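Putative methyltransferase from antibiotic biosynthesis pathway (Anabaena variabilis ATCC 29413, PDB 3EGE) probably transfers methyl groups from S-adenosylmethionine to an unidentified acceptor, as a Rossmann-type methyltransferase thought to belong to an antibiotic biosynthesis pathway. Local coordinates at residues Gln137-Phe145 / Asp229-Tyr239. Numbering follows the deposited sequence.
Sequences QRIWLYDYF and DLNNGEWIRKY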
loop_
_atom_site.group_PDB
_atom_site.type_symbol
_atom_site.label_atom_id
_atom_site.label_comp_id
_atom_site.label_asym_id
_atom_site.label_seq_id
_atom_site.Cartn_x
_atom_site.Cartn_y
_atom_site.Cartn_z
ATOM N N GLN A 137 -2.477 -11.652 11.928
ATOM C CA GLN A 137 -2.763 -12.978 12.390
ATOM C C GLN A 137 -1.872 -13.940 11.571
ATOM O O GLN A 137 -1.304 -13.549 10.543
ATOM C CB GLN A 137 -4.262 -13.276 12.305
ATOM C CG GLN A 137 -4.885 -13.457 10.941
ATOM C CD GLN A 137 -6.419 -13.476 11.053
ATOM O OE1 GLN A 137 -7.072 -12.426 11.009
ATOM N NE2 GLN A 137 -6.987 -14.664 11.266
ATOM N N ARG A 138 -1.690 -15.149 12.095
ATOM C CA ARG A 138 -0.889 -16.214 11.458
ATOM C C ARG A 138 -1.337 -16.434 9.991
ATOM O O ARG A 138 -2.501 -16.684 9.757
ATOM C CB ARG A 138 -1.063 -17.497 12.275
ATOM C CG ARG A 138 -0.401 -18.752 11.730
ATOM C CD ARG A 138 1.049 -18.898 12.108
ATOM N NE ARG A 138 1.696 -19.891 11.254
ATOM C CZ ARG A 138 1.498 -21.210 11.313
ATOM N NH1 ARG A 138 0.705 -21.787 12.207
ATOM N NH2 ARG A 138 2.138 -21.976 10.456
ATOM N N ILE A 139 -0.424 -16.305 9.037
ATOM C CA ILE A 139 -0.712 -16.512 7.599
ATOM C C ILE A 139 0.221 -17.606 7.093
ATOM O O ILE A 139 1.425 -17.556 7.342
ATOM C CB ILE A 139 -0.431 -15.223 6.695
ATOM C CG1 ILE A 139 -0.971 -13.942 7.331
ATOM C CG2 ILE A 139 -1.043 -15.364 5.298
ATOM C CD1 ILE A 139 -2.477 -14.022 7.679
ATOM N N TRP A 140 -0.345 -18.567 6.374
ATOM C CA TRP A 140 0.396 -19.638 5.695
ATOM C C TRP A 140 1.535 -19.149 4.777
ATOM O O TRP A 140 2.553 -19.826 4.659
ATOM C CB TRP A 140 -0.575 -20.501 4.837
ATOM C CG TRP A 140 -1.169 -19.759 3.709
ATOM C CD1 TRP A 140 -2.307 -19.036 3.737
ATOM C CD2 TRP A 140 -0.617 -19.605 2.398
ATOM N NE1 TRP A 140 -2.509 -18.440 2.530
ATOM C CE2 TRP A 140 -1.483 -18.762 1.683
ATOM C CE3 TRP A 140 0.537 -20.097 1.763
ATOM C CZ2 TRP A 140 -1.260 -18.412 0.347
ATOM C CZ3 TRP A 140 0.776 -19.749 0.436
ATOM C CH2 TRP A 140 -0.117 -18.899 -0.252
ATOM N N LEU A 141 1.318 -18.001 4.115
ATOM C CA LEU A 141 2.219 -17.427 3.103
ATOM C C LEU A 141 3.686 -17.370 3.510
ATOM O O LEU A 141 4.580 -17.746 2.728
ATOM C CB LEU A 141 1.734 -16.006 2.708
ATOM C CG LEU A 141 2.431 -15.251 1.563
ATOM C CD1 LEU A 141 2.476 -16.110 0.292
ATOM C CD2 LEU A 141 1.777 -13.850 1.308
ATOM N N TYR A 142 3.913 -16.970 4.757
ATOM C CA TYR A 142 5.274 -16.775 5.269
ATOM C C TYR A 142 6.018 -18.051 5.614
ATOM O O TYR A 142 7.224 -18.002 5.810
ATOM C CB TYR A 142 5.298 -15.784 6.416
ATOM C CG TYR A 142 4.485 -14.553 6.096
ATOM C CD1 TYR A 142 4.756 -13.776 4.967
ATOM C CD2 TYR A 142 3.429 -14.170 6.933
ATOM C CE1 TYR A 142 3.977 -12.651 4.666
ATOM C CE2 TYR A 142 2.675 -13.081 6.653
ATOM C CZ TYR A 142 2.943 -12.314 5.530
ATOM O OH TYR A 142 2.130 -11.243 5.312
ATOM N N ASP A 143 5.307 -19.172 5.676
ATOM C CA ASP A 143 5.943 -20.466 5.831
ATOM C C ASP A 143 6.619 -20.940 4.523
ATOM O O ASP A 143 7.456 -21.828 4.557
ATOM C CB ASP A 143 4.933 -21.507 6.242
ATOM C CG ASP A 143 4.258 -21.184 7.523
ATOM O OD1 ASP A 143 4.791 -20.374 8.320
ATOM O OD2 ASP A 143 3.170 -21.755 7.695
ATOM N N TYR A 144 6.200 -20.383 3.387
ATOM C CA TYR A 144 6.803 -20.648 2.086
ATOM C C TYR A 144 7.727 -19.534 1.614
ATOM O O TYR A 144 8.717 -19.826 0.925
ATOM C CB TYR A 144 5.724 -20.890 1.019
ATOM C CG TYR A 144 4.876 -22.092 1.306
ATOM C CD1 TYR A 144 5.253 -23.377 0.865
ATOM C CD2 TYR A 144 3.683 -21.960 2.019
ATOM C CE1 TYR A 144 4.446 -24.497 1.143
ATOM C CE2 TYR A 144 2.877 -23.053 2.287
ATOM C CZ TYR A 144 3.252 -24.318 1.845
ATOM O OH TYR A 144 2.432 -25.376 2.129
ATOM N N PHE A 145 7.380 -18.288 1.940
ATOM C CA PHE A 145 8.126 -17.088 1.507
ATOM C C PHE A 145 8.470 -16.188 2.704
ATOM O O PHE A 145 7.884 -15.105 2.865
ATOM C CB PHE A 145 7.307 -16.341 0.442
ATOM C CG PHE A 145 6.948 -17.202 -0.755
ATOM C CD1 PHE A 145 7.946 -17.749 -1.553
ATOM C CD2 PHE A 145 5.606 -17.476 -1.074
ATOM C CE1 PHE A 145 7.621 -18.549 -2.661
ATOM C CE2 PHE A 145 5.270 -18.289 -2.158
ATOM C CZ PHE A 145 6.282 -18.817 -2.965
ATOM N N ASP A 229 3.084 -29.140 -1.970
ATOM C CA ASP A 229 1.994 -29.087 -0.983
ATOM C C ASP A 229 0.608 -28.925 -1.597
ATOM O O ASP A 229 -0.348 -29.517 -1.102
ATOM C CB ASP A 229 2.228 -28.008 0.097
ATOM C CG ASP A 229 3.282 -28.398 1.131
ATOM O OD1 ASP A 229 3.842 -29.509 1.090
ATOM O OD2 ASP A 229 3.559 -27.562 2.014
ATOM N N LEU A 230 0.514 -28.110 -2.647
ATOM C CA LEU A 230 -0.749 -27.920 -3.389
ATOM C C LEU A 230 -1.167 -29.174 -4.167
ATOM O O LEU A 230 -2.356 -29.428 -4.296
ATOM C CB LEU A 230 -0.690 -26.702 -4.329
ATOM C CG LEU A 230 -0.728 -25.325 -3.643
ATOM C CD1 LEU A 230 -0.285 -24.208 -4.589
ATOM C CD2 LEU A 230 -2.133 -25.032 -3.028
ATOM N N ASN A 231 -0.196 -29.959 -4.650
ATOM C CA ASN A 231 -0.455 -31.176 -5.445
ATOM C C ASN A 231 -0.674 -32.474 -4.674
ATOM O O ASN A 231 -1.198 -33.418 -5.255
ATOM C CB ASN A 231 0.682 -31.395 -6.466
ATOM C CG ASN A 231 0.713 -30.334 -7.567
ATOM O OD1 ASN A 231 -0.272 -29.652 -7.836
ATOM N ND2 ASN A 231 1.858 -30.219 -8.225
ATOM N N ASN A 232 -0.288 -32.534 -3.400
ATOM C CA ASN A 232 -0.437 -33.755 -2.592
ATOM C C ASN A 232 -1.364 -33.571 -1.388
ATOM O O ASN A 232 -1.264 -34.335 -0.399
ATOM C CB ASN A 232 0.962 -34.266 -2.155
ATOM C CG ASN A 232 1.663 -33.346 -1.146
ATOM O OD1 ASN A 232 1.084 -32.377 -0.658
ATOM N ND2 ASN A 232 2.916 -33.666 -0.825
ATOM N N GLY A 233 -2.229 -32.545 -1.445
ATOM C CA GLY A 233 -3.149 -32.225 -0.348
ATOM C C GLY A 233 -2.556 -31.672 0.950
ATOM O O GLY A 233 -3.323 -31.406 1.872
ATOM N N GLU A 234 -1.231 -31.471 1.036
ATOM C CA GLU A 234 -0.598 -30.975 2.278
ATOM C C GLU A 234 -0.987 -29.557 2.666
ATOM O O GLU A 234 -1.196 -29.281 3.870
ATOM C CB GLU A 234 0.937 -31.130 2.273
ATOM C CG GLU A 234 1.383 -32.558 2.520
ATOM C CD GLU A 234 1.042 -32.988 3.942
ATOM O OE1 GLU A 234 1.665 -32.455 4.890
ATOM O OE2 GLU A 234 0.117 -33.815 4.110
ATOM N N TRP A 235 -1.111 -28.683 1.666
ATOM C CA TRP A 235 -1.538 -27.298 1.905
ATOM C C TRP A 235 -2.945 -27.255 2.536
ATOM O O TRP A 235 -3.173 -26.530 3.505
ATOM C CB TRP A 235 -1.502 -26.461 0.608
ATOM C CG TRP A 235 -1.727 -24.982 0.857
ATOM C CD1 TRP A 235 -0.770 -24.044 1.018
ATOM C CD2 TRP A 235 -2.989 -24.296 1.002
ATOM N NE1 TRP A 235 -1.334 -22.820 1.224
ATOM C CE2 TRP A 235 -2.693 -22.938 1.240
ATOM C CE3 TRP A 235 -4.334 -24.695 0.943
ATOM C CZ2 TRP A 235 -3.687 -21.965 1.424
ATOM C CZ3 TRP A 235 -5.334 -23.715 1.130
ATOM C CH2 TRP A 235 -4.996 -22.369 1.363
ATOM N N ILE A 236 -3.863 -28.035 1.966
ATOM C CA ILE A 236 -5.248 -28.140 2.446
ATOM C C ILE A 236 -5.286 -28.693 3.880
ATOM O O ILE A 236 -5.987 -28.139 4.734
ATOM C CB ILE A 236 -6.131 -29.008 1.489
ATOM C CG1 ILE A 236 -6.310 -28.286 0.144
ATOM C CG2 ILE A 236 -7.519 -29.294 2.103
ATOM C CD1 ILE A 236 -6.819 -29.188 -0.972
ATOM N N ARG A 237 -4.509 -29.745 4.129
ATOM C CA ARG A 237 -4.375 -30.340 5.460
ATOM C C ARG A 237 -3.873 -29.318 6.506
ATOM O O ARG A 237 -4.447 -29.165 7.579
ATOM C CB ARG A 237 -3.403 -31.529 5.394
ATOM C CG ARG A 237 -3.381 -32.422 6.635
ATOM C CD ARG A 237 -2.250 -33.446 6.586
ATOM N NE ARG A 237 -0.918 -32.856 6.758
ATOM C CZ ARG A 237 -0.398 -32.448 7.921
ATOM N NH1 ARG A 237 -1.098 -32.468 9.060
ATOM N NH2 ARG A 237 0.838 -31.936 7.936
ATOM N N LYS A 238 -2.819 -28.596 6.157
ATOM C CA LYS A 238 -2.205 -27.604 7.054
ATOM C C LYS A 238 -2.950 -26.298 7.178
ATOM O O LYS A 238 -3.024 -25.743 8.269
ATOM C CB LYS A 238 -0.764 -27.327 6.601
ATOM C CG LYS A 238 0.233 -28.372 7.084
ATOM C CD LYS A 238 1.332 -28.744 6.098
ATOM C CE LYS A 238 2.055 -27.636 5.448
ATOM N NZ LYS A 238 3.197 -28.215 4.679
ATOM N N TYR A 239 -3.505 -25.813 6.069
ATOM C CA TYR A 239 -4.092 -24.459 6.006
ATOM C C TYR A 239 -5.506 -24.284 5.424
ATOM O O TYR A 239 -6.012 -23.143 5.407
ATOM C CB TYR A 239 -3.143 -23.591 5.144
ATOM C CG TYR A 239 -1.678 -23.668 5.513
ATOM C CD1 TYR A 239 -1.212 -23.128 6.727
ATOM C CD2 TYR A 239 -0.744 -24.295 4.660
ATOM C CE1 TYR A 239 0.138 -23.190 7.078
ATOM C CE2 TYR A 239 0.628 -24.376 5.013
ATOM C CZ TYR A 239 1.053 -23.808 6.212
ATOM O OH TYR A 239 2.371 -23.864 6.554
#
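Asp143 OD2 takes two donors at once: the Tyr239 hydroxyl crosses from helix 234-239 with OH 2.5 Å from OD2, and Arg138 NH2 of its own loop lies 3.0 Å from the same oxygen. The phenol comes in on the anti side of the carboxylate and the guanidinium on the syn side, each somewhat out of its plane. A carboxylate suits this place because one oxygen can accept a neutral and a charged donor from different directions.

A second phenol-carboxylate pair runs the other way across the interface. Tyr144 OH gives a very short bond, 2.5 Å, to Asp229 OD2 near the end of helix 216-231, the ring and carboxylate planes standing 78° apart. Lys238 NZ lies 2.8 Å from Asp229 OD2, above the carboxylate plane, forming a salt bridge that ties the two helices together.

Aromatic packing fills in beside these bonds. The backbone puts Trp140 CB over one face of Tyr239, a CH-pi contact 3.4 Å from the ring centroid, and chi1 of 66°, with CG between the backbone N and the carbonyl carbon, swings the indole from there to Trp235. Its indole takes the edge of Trp235 on a face in a T-shaped pair, Trp235 NE1 approaching Trp140 CE3 to 3.3 Å; the broad indole can thus serve as a wall while Trp140 NE1 bonds to Trp193 O. Tyr144 CE2 packs against Tyr239 CE2 at 3.8 Å, and Leu226 of helix 216-231 touches both Tyr144 and Trp235.

The loop leading into helix 146-153 is thereby joined to the last turn of helix 216-231 and to helix 234-239. Each tyrosine offers a ring for packing and a hydroxyl for a carboxylate, and the adjacent Arg138 and Lys238 probably favour ionised aspartates, making this a mixed apolar and charge-assisted interface.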